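Local coordinates for VAL-1 (PDB 3GNE), which cleaves the polysaccharide alginate as a polysaccharide lyase of family 14, by a mode of action that depends on pH, at residues Glu78-Lys83 / Val232-Asn237; Tyr106-Thr111 / Tyr128-Ser133. All coordinates share one frame; numbering follows the deposited sequence. Where two conformers were deposited one is given.

Contact 1. Residues Glu78-Lys83 / Val232-Asn237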
loop_
_atom_site.group_PDB
_atom_site.type_symbol
_atom_site.label_atom_id
_atom_site.label_comp_id
_atom_site.label_asym_id
_atom_site.label_seq_id
_atom_site.Cartn_x
_atom_site.Cartn_y
_atom_site.Cartn_z
ATOM N N GLU A 78 -3.223 -6.463 8.824
ATOM C CA GLU A 78 -2.248 -7.266 9.567
ATOM C C GLU A 78 -1.719 -8.355 8.675
ATOM O O GLU A 78 -2.453 -8.874 7.823
ATOM C CB GLU A 78 -2.907 -7.913 10.810
ATOM C CG GLU A 78 -3.432 -6.757 11.719
ATOM C CD GLU A 78 -4.199 -7.318 12.889
ATOM O OE1 GLU A 78 -3.988 -8.483 13.256
ATOM O OE2 GLU A 78 -4.997 -6.612 13.520
ATOM N N VAL A 79 -0.440 -8.710 8.845
ATOM C CA VAL A 79 0.136 -9.793 8.007
ATOM C C VAL A 79 0.983 -10.739 8.835
ATOM O O VAL A 79 1.724 -10.352 9.716
ATOM C CB VAL A 79 0.962 -9.142 6.889
ATOM C CG1 VAL A 79 2.108 -8.310 7.490
ATOM C CG2 VAL A 79 1.483 -10.212 5.929
ATOM N N PHE A 80 0.806 -12.020 8.552
ATOM C CA PHE A 80 1.507 -13.116 9.207
ATOM C C PHE A 80 2.418 -13.799 8.169
ATOM O O PHE A 80 1.918 -14.301 7.148
ATOM C CB PHE A 80 0.471 -14.079 9.740
ATOM C CG PHE A 80 0.975 -15.204 10.636
ATOM C CD1 PHE A 80 0.690 -15.147 12.006
ATOM C CD2 PHE A 80 1.678 -16.301 10.188
ATOM C CE1 PHE A 80 1.077 -16.181 12.829
ATOM C CE2 PHE A 80 2.077 -17.345 11.006
ATOM C CZ PHE A 80 1.780 -17.300 12.350
ATOM N N TYR A 81 3.703 -13.778 8.470
ATOM C CA TYR A 81 4.751 -14.443 7.676
ATOM C C TYR A 81 5.204 -15.687 8.437
ATOM O O TYR A 81 5.917 -15.495 9.446
ATOM C CB TYR A 81 5.927 -13.493 7.488
ATOM C CG TYR A 81 5.560 -12.343 6.542
ATOM C CD1 TYR A 81 5.448 -12.656 5.169
ATOM C CD2 TYR A 81 5.369 -11.035 6.971
ATOM C CE1 TYR A 81 5.129 -11.610 4.283
ATOM C CE2 TYR A 81 5.036 -10.019 6.071
ATOM C CZ TYR A 81 4.930 -10.342 4.734
ATOM O OH TYR A 81 4.591 -9.361 3.803
ATOM N N PRO A 82 4.845 -16.877 8.004
ATOM C CA PRO A 82 5.336 -18.054 8.707
ATOM C C PRO A 82 6.853 -18.089 8.700
ATOM O O PRO A 82 7.479 -17.669 7.726
ATOM C CB PRO A 82 4.779 -19.213 7.874
ATOM C CG PRO A 82 3.529 -18.642 7.229
ATOM C CD PRO A 82 3.953 -17.208 6.888
ATOM N N LYS A 83 7.445 -18.638 9.758
ATOM C CA LYS A 83 8.873 -18.853 9.821
ATOM C C LYS A 83 9.448 -19.425 8.533
ATOM O O LYS A 83 8.833 -20.389 8.032
ATOM C CB LYS A 83 9.149 -19.787 11.021
ATOM C CG LYS A 83 10.636 -19.884 11.400
ATOM C CD LYS A 83 10.877 -21.016 12.364
ATOM C CE LYS A 83 12.302 -21.133 12.890
ATOM N NZ LYS A 83 12.294 -22.089 14.078
ATOM N N VAL A 232 3.741 -18.665 1.201
ATOM C CA VAL A 232 2.504 -17.963 1.500
ATOM C C VAL A 232 2.652 -17.020 2.667
ATOM O O VAL A 232 3.507 -17.197 3.538
ATOM C CB VAL A 232 1.342 -18.925 1.806
ATOM C CG1 VAL A 232 1.223 -20.010 0.728
ATOM C CG2 VAL A 232 1.510 -19.580 3.154
ATOM N N ALA A 233 1.805 -16.010 2.694
ATOM C CA ALA A 233 1.627 -15.124 3.824
ATOM C C ALA A 233 0.130 -14.953 4.021
ATOM O O ALA A 233 -0.651 -15.185 3.089
ATOM C CB ALA A 233 2.319 -13.788 3.608
ATOM N N TYR A 234 -0.266 -14.496 5.201
ATOM C CA TYR A 234 -1.689 -14.302 5.444
ATOM C C TYR A 234 -1.985 -12.844 5.796
ATOM O O TYR A 234 -1.288 -12.258 6.623
ATOM C CB TYR A 234 -2.185 -15.194 6.590
ATOM C CG TYR A 234 -1.872 -16.653 6.390
ATOM C CD1 TYR A 234 -2.765 -17.498 5.735
ATOM C CD2 TYR A 234 -0.663 -17.182 6.869
ATOM C CE1 TYR A 234 -2.464 -18.847 5.544
ATOM C CE2 TYR A 234 -0.376 -18.514 6.695
ATOM C CZ TYR A 234 -1.276 -19.340 6.042
ATOM O OH TYR A 234 -0.938 -20.687 5.897
ATOM N N PHE A 235 -3.016 -12.283 5.193
ATOM C CA PHE A 235 -3.413 -10.911 5.464
ATOM C C PHE A 235 -4.811 -10.894 6.069
ATOM O O PHE A 235 -5.683 -11.662 5.695
ATOM C CB PHE A 235 -3.445 -10.107 4.110
ATOM C CG PHE A 235 -2.040 -9.847 3.578
ATOM C CD1 PHE A 235 -1.315 -8.733 3.939
ATOM C CD2 PHE A 235 -1.478 -10.773 2.685
ATOM C CE1 PHE A 235 -0.034 -8.498 3.425
ATOM C CE2 PHE A 235 -0.201 -10.554 2.165
ATOM C CZ PHE A 235 0.536 -9.420 2.536
ATOM N N THR A 236 -5.020 -9.986 7.007
ATOM C CA THR A 236 -6.338 -9.945 7.666
ATOM C C THR A 236 -6.609 -8.565 8.191
ATOM O O THR A 236 -5.722 -7.730 8.269
ATOM C CB THR A 236 -6.377 -11.005 8.810
ATOM O OG1 THR A 236 -7.732 -11.184 9.245
ATOM C CG2 THR A 236 -5.477 -10.577 9.988
ATOM N N ASN A 237 -7.863 -8.340 8.604
ATOM C CA ASN A 237 -8.248 -7.159 9.349
ATOM C C ASN A 237 -7.925 -5.883 8.575
ATOM O O ASN A 237 -7.274 -4.966 9.106
ATOM C CB ASN A 237 -7.581 -7.128 10.745
ATOM C CG ASN A 237 -8.386 -6.240 11.673
ATOM O OD1 ASN A 237 -9.568 -5.965 11.466
ATOM N ND2 ASN A 237 -7.710 -5.761 12.739
#
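Two antiparallel strands in one sheet of the concanavalin-like beta-sandwich of polysaccharide lyase family 14 meet here, 72-80 pairing with 231-241. E78 faces T236 and F80 faces Y234 in hydrogen-bonded pairs, and each pair closes with two nearly equal N-H...O bonds. Between them V79 and F235 form a non-hydrogen-bonded pair, where the CA of V79 comes within 3.2 Å of Y234 O.

On the side of V79 and F235 the contact is apolar. CG2 of V79, anti to its own backbone N, lies over one face of the F235 ring, 3.7 Å from the centroid, a CH-pi contact displaced toward the rim. Farther along, CE1 of Y81 reaches CB of A233 at 3.6 Å; the Y81 hydroxyl is hydrogen-bonded to H93, against whose ring F235 also packs edge-to-face. The other side carries E78, F80, Y234 and T236, with F34 stacked on Y234. Beyond the end of strand 72-80, CG of P82 touches the edge of the Y234 ring.

The extended side chain of E78 runs beside N237, whose ND2 gives OE2 of E78 a nearly straight bond (2.9 Å, 168°), arriving from above the carboxylate plane.

Contact 2. Residues Tyr106-Thr111 / Tyr128-Ser133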
loop_
_atom_site.group_PDB
_atom_site.type_symbol
_atom_site.label_atom_id
_atom_site.label_comp_id
_atom_site.label_asym_id
_atom_site.label_seq_id
_atom_site.Cartn_x
_atom_site.Cartn_y
_atom_site.Cartn_z
ATOM N N TYR A 106 6.335 2.096 -13.149
ATOM C CA TYR A 106 7.353 2.836 -13.853
ATOM C C TYR A 106 6.718 3.912 -14.747
ATOM O O TYR A 106 7.356 4.352 -15.692
ATOM C CB TYR A 106 8.279 1.901 -14.659
ATOM C CG TYR A 106 9.685 2.382 -14.869
ATOM C CD1 TYR A 106 10.591 2.455 -13.825
ATOM C CD2 TYR A 106 10.214 2.751 -16.095
ATOM C CE1 TYR A 106 11.905 2.872 -13.921
ATOM C CE2 TYR A 106 11.516 3.181 -16.241
ATOM C CZ TYR A 106 12.361 3.251 -15.170
ATOM O OH TYR A 106 13.675 3.679 -15.361
ATOM N N GLN A 107 5.501 4.333 -14.407
ATOM C CA GLN A 107 4.842 5.421 -15.126
ATOM C C GLN A 107 4.348 6.421 -14.101
ATOM O O GLN A 107 3.950 6.057 -13.008
ATOM C CB GLN A 107 3.615 4.913 -15.922
ATOM C CG GLN A 107 4.139 3.973 -17.031
ATOM C CD GLN A 107 2.988 3.405 -17.867
ATOM O OE1 GLN A 107 1.944 3.040 -17.300
ATOM N NE2 GLN A 107 3.175 3.385 -19.169
ATOM N N HIS A 108 4.347 7.689 -14.505
ATOM C CA HIS A 108 3.866 8.808 -13.699
ATOM C C HIS A 108 2.832 9.597 -14.506
ATOM O O HIS A 108 2.758 9.434 -15.733
ATOM C CB HIS A 108 5.010 9.700 -13.320
ATOM C CG HIS A 108 6.009 9.019 -12.415
ATOM N ND1 HIS A 108 6.964 8.172 -12.926
ATOM C CD2 HIS A 108 6.228 9.090 -11.081
ATOM C CE1 HIS A 108 7.729 7.747 -11.906
ATOM N NE2 HIS A 108 7.310 8.284 -10.753
ATOM N N SER A 109 2.102 10.468 -13.826
ATOM C CA SER A 109 1.165 11.317 -14.577
ATOM C C SER A 109 1.023 12.617 -13.832
ATOM O O SER A 109 1.358 12.734 -12.638
ATOM C CB SER A 109 -0.221 10.631 -14.653
ATOM O OG SER A 109 -0.724 10.439 -13.333
ATOM N N LYS A 110 0.552 13.633 -14.524
ATOM C CA LYS A 110 0.414 14.946 -13.910
ATOM C C LYS A 110 -0.676 14.959 -12.852
ATOM O O LYS A 110 -0.660 15.834 -11.965
ATOM C CB LYS A 110 0.079 16.005 -14.980
ATOM C CG LYS A 110 1.220 16.232 -15.956
ATOM C CD LYS A 110 0.806 17.314 -16.965
ATOM C CE LYS A 110 1.957 17.626 -17.891
ATOM N NZ LYS A 110 1.824 19.032 -18.424
ATOM N N THR A 111 -1.610 14.009 -12.979
ATOM C CA THR A 111 -2.828 14.027 -12.186
ATOM C C THR A 111 -2.855 12.995 -11.094
ATOM O O THR A 111 -3.795 13.021 -10.290
ATOM C CB THR A 111 -4.034 13.812 -13.141
ATOM O OG1 THR A 111 -3.703 12.704 -14.014
ATOM C CG2 THR A 111 -4.238 15.001 -14.031
ATOM N N TYR A 128 6.444 4.026 0.168
ATOM C CA TYR A 128 6.883 3.983 -1.227
ATOM C C TYR A 128 5.943 4.862 -2.070
ATOM O O TYR A 128 4.762 4.534 -2.229
ATOM C CB TYR A 128 6.862 2.536 -1.679
ATOM C CG TYR A 128 7.460 2.306 -3.048
ATOM C CD1 TYR A 128 8.825 2.592 -3.280
ATOM C CD2 TYR A 128 6.665 1.797 -4.082
ATOM C CE1 TYR A 128 9.400 2.393 -4.535
ATOM C CE2 TYR A 128 7.253 1.563 -5.328
ATOM C CZ TYR A 128 8.599 1.859 -5.564
ATOM O OH TYR A 128 9.206 1.643 -6.772
ATOM N N ILE A 129 6.462 5.957 -2.546
ATOM C CA ILE A 129 5.646 7.021 -3.136
ATOM C C ILE A 129 5.952 7.202 -4.606
ATOM O O ILE A 129 7.119 7.361 -4.981
ATOM C CB ILE A 129 5.902 8.352 -2.378
ATOM C CG1 ILE A 129 5.512 8.179 -0.909
ATOM C CG2 ILE A 129 5.132 9.508 -3.059
ATOM C CD1 ILE A 129 5.715 9.440 -0.056
ATOM N N TYR A 130 4.925 7.290 -5.441
ATOM C CA TYR A 130 5.043 7.795 -6.806
ATOM C C TYR A 130 4.397 9.184 -6.785
ATOM O O TYR A 130 3.149 9.250 -6.636
ATOM C CB TYR A 130 4.297 6.933 -7.812
ATOM C CG TYR A 130 5.087 5.813 -8.471
ATOM C CD1 TYR A 130 5.562 4.712 -7.740
ATOM C CD2 TYR A 130 5.287 5.815 -9.845
ATOM C CE1 TYR A 130 6.268 3.682 -8.384
ATOM C CE2 TYR A 130 5.997 4.799 -10.463
ATOM C CZ TYR A 130 6.476 3.738 -9.736
ATOM O OH TYR A 130 7.159 2.746 -10.422
ATOM N N PRO A 131 5.177 10.242 -6.886
ATOM C CA PRO A 131 4.577 11.591 -6.917
ATOM C C PRO A 131 4.170 11.994 -8.325
ATOM O O PRO A 131 4.568 11.332 -9.287
ATOM C CB PRO A 131 5.761 12.461 -6.413
ATOM C CG PRO A 131 6.967 11.752 -7.028
ATOM C CD PRO A 131 6.650 10.273 -6.973
ATOM N N PRO A 132 3.364 13.059 -8.455
ATOM C CA PRO A 132 2.922 13.461 -9.787
ATOM C C PRO A 132 4.016 14.058 -10.653
ATOM O O PRO A 132 4.914 14.742 -10.154
ATOM C CB PRO A 132 1.863 14.559 -9.448
ATOM C CG PRO A 132 1.405 14.260 -8.055
ATOM C CD PRO A 132 2.722 13.851 -7.373
ATOM N N SER A 133 3.878 13.858 -11.965
ATOM C CA SER A 133 4.816 14.604 -12.797
ATOM C C SER A 133 4.447 16.084 -12.795
ATOM O O SER A 133 3.332 16.518 -12.539
ATOM C CB SER A 133 4.821 14.109 -14.246
ATOM O OG SER A 133 3.478 13.825 -14.561
HETATM O O HOH W 1 3.585 12.456 -17.168
HETATM O O HOH W 2 2.572 9.990 -10.981
HETATM O O HOH W 3 1.103 17.979 -11.888
#
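The loop 106-111 lies against the last residues of strand 125-130 and the P131-P132-S133 segment that follows, stacked at one end and water-bridged at the other.

The tight part has two centres. At Y130, the ring and the imidazole of H108 form an offset stack, centroids 4.7 Å apart and planes 27° from parallel, with CD2 of Y130 over one imidazole face, toward the rim on the NE2 side. At the edge of the same imidazole, in its plane, O of P131 lies 3.3 Å from CD2 of H108. Y106 N donates to Y130 OH (2.9 Å), and that hydroxyl also bonds a citrate, probably from the crystallisation liquor. Y128 OH binds the same citrate; such a ligand often marks a pocket, though no substrate role is established here. At S133, N donates to S109 O at 2.8 Å, from well above the carbonyl plane. The S133 hydroxyl, in the crowded position between N and the carbonyl carbon (chi1 39°), is wedged against the S109-K110 peptide: OG is 2.8 Å from S109 C and 2.9 Å from K110 N, at an angle too poor for a hydrogen bond.

The loose side is the watery flank, where the extended K110 chain departs. One water accepts from S109 N and sits beside P131 O; another lies within hydrogen-bonding distance of both K110 O and S133 O. A third joins S133 OG to H108 O, the latter bond weak.

The loop connects strands 91-99 and 112-119, and Y130 bonds through its backbone to S114 of the latter, placing the contact at one end of neighbouring strands in the seven-stranded antiparallel sheet.

Overall arrangement
The two contacts lie on opposite sides of the chain's centre, their own centres about 29 Å apart and their nearest atoms about 13 Å apart, and they share no strand. Contact 1 lies within one sheet of the sandwich, while contact 2 joins a loop to the end of a strand of the other; along the chain, contact 2 is nested inside the loop that contact 1 closes. Both are partly buried, but contact 1 includes no exposed residue among those that touch, whereas contact 2 has three. The chemistry follows: backbone bonding with an apolar side and one side-chain bond at one end in contact 1, against an aromatic stack, irregular hydrogen bonds and bridging waters in contact 2.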